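Local coordinates for protein TfuB1 (Thermobifida fusca, PDB 6JX3) that binds the leader peptide of a lasso peptide precursor through its PqqD-like recognition fold and so probably presents the precursor to the processing enzymes, at residues A[49-54]-A[66-71]. Numbering follows the deposited sequence. Where two conformers were deposited one is given.
Sequences AALIVQ and AQFLTS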
ATOM      1  N   ALA A  49      -0.166  -5.471  -1.078  1.00 15.59           N
ATOM      2  CA  ALA A  49      -0.199  -4.018  -0.928  1.00 14.31           C
ATOM      3  C   ALA A  49       0.747  -3.565   0.173  1.00 16.01           C
ATOM      4  O   ALA A  49       1.467  -2.570   0.019  1.00 15.20           O
ATOM      5  CB  ALA A  49      -1.628  -3.542  -0.635  1.00 13.44           C
ATOM      6  N   ALA A  50       0.781  -4.299   1.288  1.00 14.31           N
ATOM      7  CA  ALA A  50       1.667  -3.928   2.389  1.00 15.32           C
ATOM      8  C   ALA A  50       3.122  -4.020   1.969  1.00 15.50           C
ATOM      9  O   ALA A  50       3.932  -3.152   2.311  1.00 17.45           O
ATOM     10  CB  ALA A  50       1.404  -4.825   3.596  1.00 17.32           C
ATOM     11  N   LEU A  51       3.465  -5.076   1.227  1.00 15.60           N
ATOM     12  CA  LEU A  51       4.829  -5.268   0.751  1.00 18.93           C
ATOM     13  C   LEU A  51       5.249  -4.131  -0.165  1.00 16.93           C
ATOM     14  O   LEU A  51       6.361  -3.601  -0.050  1.00 17.58           O
ATOM     15  CB  LEU A  51       4.897  -6.607   0.021  1.00 22.04           C
ATOM     16  CG  LEU A  51       6.171  -7.220  -0.530  1.00 39.54           C
ATOM     17  CD1 LEU A  51       7.332  -7.070   0.435  1.00 39.42           C
ATOM     18  CD2 LEU A  51       5.871  -8.687  -0.795  1.00 40.10           C
ATOM     19  N   ILE A  52       4.354  -3.723  -1.065  1.00 15.31           N
ATOM     20  CA  ILE A  52       4.659  -2.627  -1.974  1.00 11.99           C
ATOM     21  C   ILE A  52       4.872  -1.337  -1.200  1.00 13.21           C
ATOM     22  O   ILE A  52       5.852  -0.613  -1.424  1.00 15.18           O
ATOM     23  CB  ILE A  52       3.540  -2.468  -3.018  1.00 13.06           C
ATOM     24  CG1 ILE A  52       3.481  -3.699  -3.926  1.00 16.15           C
ATOM     25  CG2 ILE A  52       3.759  -1.189  -3.830  1.00 14.24           C
ATOM     26  CD1 ILE A  52       2.216  -3.776  -4.771  1.00 17.97           C
ATOM     27  N   VAL A  53       3.946  -1.016  -0.289  1.00 12.69           N
ATOM     28  CA  VAL A  53       4.061   0.236   0.450  1.00 12.94           C
ATOM     29  C   VAL A  53       5.338   0.246   1.285  1.00 13.55           C
ATOM     30  O   VAL A  53       6.053   1.253   1.336  1.00 15.40           O
ATOM     31  CB  VAL A  53       2.820   0.469   1.322  1.00 13.17           C
ATOM     32  CG1 VAL A  53       3.057   1.646   2.269  1.00 16.90           C
ATOM     33  CG2 VAL A  53       1.605   0.740   0.429  1.00 12.78           C
ATOM     34  N   GLN A  54       5.637  -0.870   1.958  1.00 13.27           N
ATOM     35  CA  GLN A  54       6.856  -0.929   2.760  1.00 15.32           C
ATOM     36  C   GLN A  54       8.097  -0.685   1.906  1.00 14.27           C
ATOM     37  O   GLN A  54       9.004   0.043   2.316  1.00 17.94           O
ATOM     38  CB  GLN A  54       6.954  -2.277   3.475  1.00 21.81           C
ATOM     39  CG  GLN A  54       5.997  -2.392   4.650  1.00 24.17           C
ATOM     40  CD  GLN A  54       5.637  -3.832   4.970  1.00 42.03           C
ATOM     41  OE1 GLN A  54       6.186  -4.769   4.385  1.00 40.09           O
ATOM     42  NE2 GLN A  54       4.701  -4.014   5.897  1.00 36.82           N
ATOM     43  N   ALA A  66       8.469  -3.492  -8.827  1.00 13.69           N
ATOM     44  CA  ALA A  66       7.992  -4.392  -9.871  1.00 16.13           C
ATOM     45  C   ALA A  66       8.969  -5.542 -10.076  1.00 17.64           C
ATOM     46  O   ALA A  66       8.558  -6.700 -10.212  1.00 16.84           O
ATOM     47  CB  ALA A  66       7.777  -3.627 -11.180  1.00 15.08           C
ATOM     48  N   GLN A  67      10.268  -5.236 -10.079  1.00 18.18           N
ATOM     49  CA  GLN A  67      11.282  -6.276 -10.239  1.00 19.58           C
ATOM     50  C   GLN A  67      11.213  -7.272  -9.097  1.00 20.78           C
ATOM     51  O   GLN A  67      11.309  -8.487  -9.306  1.00 21.35           O
ATOM     52  CB  GLN A  67      12.670  -5.640 -10.307  1.00 19.28           C
ATOM     53  CG  GLN A  67      13.801  -6.613 -10.647  1.00 25.48           C
ATOM     54  CD  GLN A  67      13.518  -7.437 -11.890  1.00 41.22           C
ATOM     55  OE1 GLN A  67      13.089  -6.910 -12.918  1.00 47.10           O
ATOM     56  NE2 GLN A  67      13.746  -8.745 -11.797  1.00 50.53           N
ATOM     57  N   PHE A  68      11.043  -6.769  -7.877  1.00 16.22           N
ATOM     58  CA  PHE A  68      10.886  -7.650  -6.728  1.00 20.51           C
ATOM     59  C   PHE A  68       9.665  -8.541  -6.895  1.00 21.43           C
ATOM     60  O   PHE A  68       9.750  -9.766  -6.742  1.00 21.87           O
ATOM     61  CB  PHE A  68      10.777  -6.818  -5.453  1.00 19.11           C
ATOM     62  CG  PHE A  68      10.204  -7.571  -4.296  1.00 26.38           C
ATOM     63  CD1 PHE A  68      10.993  -8.415  -3.541  1.00 41.55           C
ATOM     64  CD2 PHE A  68       8.872  -7.440  -3.977  1.00 29.35           C
ATOM     65  CE1 PHE A  68      10.454  -9.113  -2.483  1.00 37.79           C
ATOM     66  CE2 PHE A  68       8.331  -8.142  -2.938  1.00 35.80           C
ATOM     67  CZ  PHE A  68       9.120  -8.977  -2.188  1.00 33.43           C
ATOM     68  N   LEU A  69       8.517  -7.944  -7.237  1.00 17.91           N
ATOM     69  CA  LEU A  69       7.299  -8.741  -7.332  1.00 16.01           C
ATOM     70  C   LEU A  69       7.446  -9.854  -8.361  1.00 17.21           C
ATOM     71  O   LEU A  69       7.028 -10.985  -8.111  1.00 19.79           O
ATOM     72  CB  LEU A  69       6.100  -7.855  -7.673  1.00 17.22           C
ATOM     73  CG  LEU A  69       5.630  -6.908  -6.568  1.00 15.16           C
ATOM     74  CD1 LEU A  69       4.467  -6.104  -7.084  1.00 17.59           C
ATOM     75  CD2 LEU A  69       5.213  -7.698  -5.322  1.00 21.09           C
ATOM     76  N   THR A  70       8.032  -9.556  -9.524  1.00 18.65           N
ATOM     77  CA  THR A  70       8.159 -10.591 -10.545  0.63 23.36           C
ATOM     78  C   THR A  70       9.148 -11.667 -10.136  1.00 26.02           C
ATOM     79  O   THR A  70       8.997 -12.827 -10.538  1.00 27.20           O
ATOM     80  CB  THR A  70       8.571  -9.992 -11.888  0.63 23.50           C
ATOM     81  OG1 THR A  70       9.913  -9.482 -11.817  0.63 21.74           O
ATOM     82  CG2 THR A  70       7.637  -8.888 -12.232  0.63 24.12           C
ATOM     83  N   SER A  71      10.147 -11.317  -9.329  1.00 24.72           N
ATOM     84  CA  SER A  71      11.121 -12.314  -8.915  1.00 26.85           C
ATOM     85  C   SER A  71      10.604 -13.185  -7.784  1.00 28.55           C
ATOM     86  O   SER A  71      11.093 -14.307  -7.606  1.00 33.21           O
ATOM     87  CB  SER A  71      12.424 -11.627  -8.502  1.00 28.44           C
ATOM     88  OG  SER A  71      12.299 -11.046  -7.217  1.00 30.86           O
TER
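In the three-helix part of this PqqD-like leader-recognition fold, Leu-51 on helix 47-57 meets Phe-68 on helix 62-72, while Ile-52 meets Leu-69 beside them. The two apolar pairs are all that joins the segments, with the backbones nearest at Ile-52 and Leu-69, 8.5 Å from CA to CA. Leu-51 and Phe-68 reach for each other from opposite directions. Each has CG anti to its own backbone N, chi1 -175° in the leucine and 162° in the phenylalanine, which carries the branched end and the ring outward into the gap between the helices. Only one branch of Leu-51 meets the ring edge in its plane: CD2, 3.3 Å from CE2 of Phe-68, a tight carbon-carbon approach. The other, CD1, stands off to one side of that plane, 3.7 Å from CZ of Phe-68. Tyr-73, just past helix 62-72, also packs on Leu-51.

Such PqqD-type domains set a helical bundle against a three-stranded antiparallel sheet, here strands 23-27, 32-36 and 41-45, and the bound leader peptide packs against Ile-52 and Ala-49. Ile-52 thus serves two partners: an apolar side chain of that peptide and Leu-69, whose side chain it crosses at about a right angle. Their methyls, CD1 of Ile-52 and CD1 of Leu-69, are 4.0 Å apart. From the second helix, the carbonyl O of Thr-70 is hydrogen-bonded to a basic side chain of the peptide.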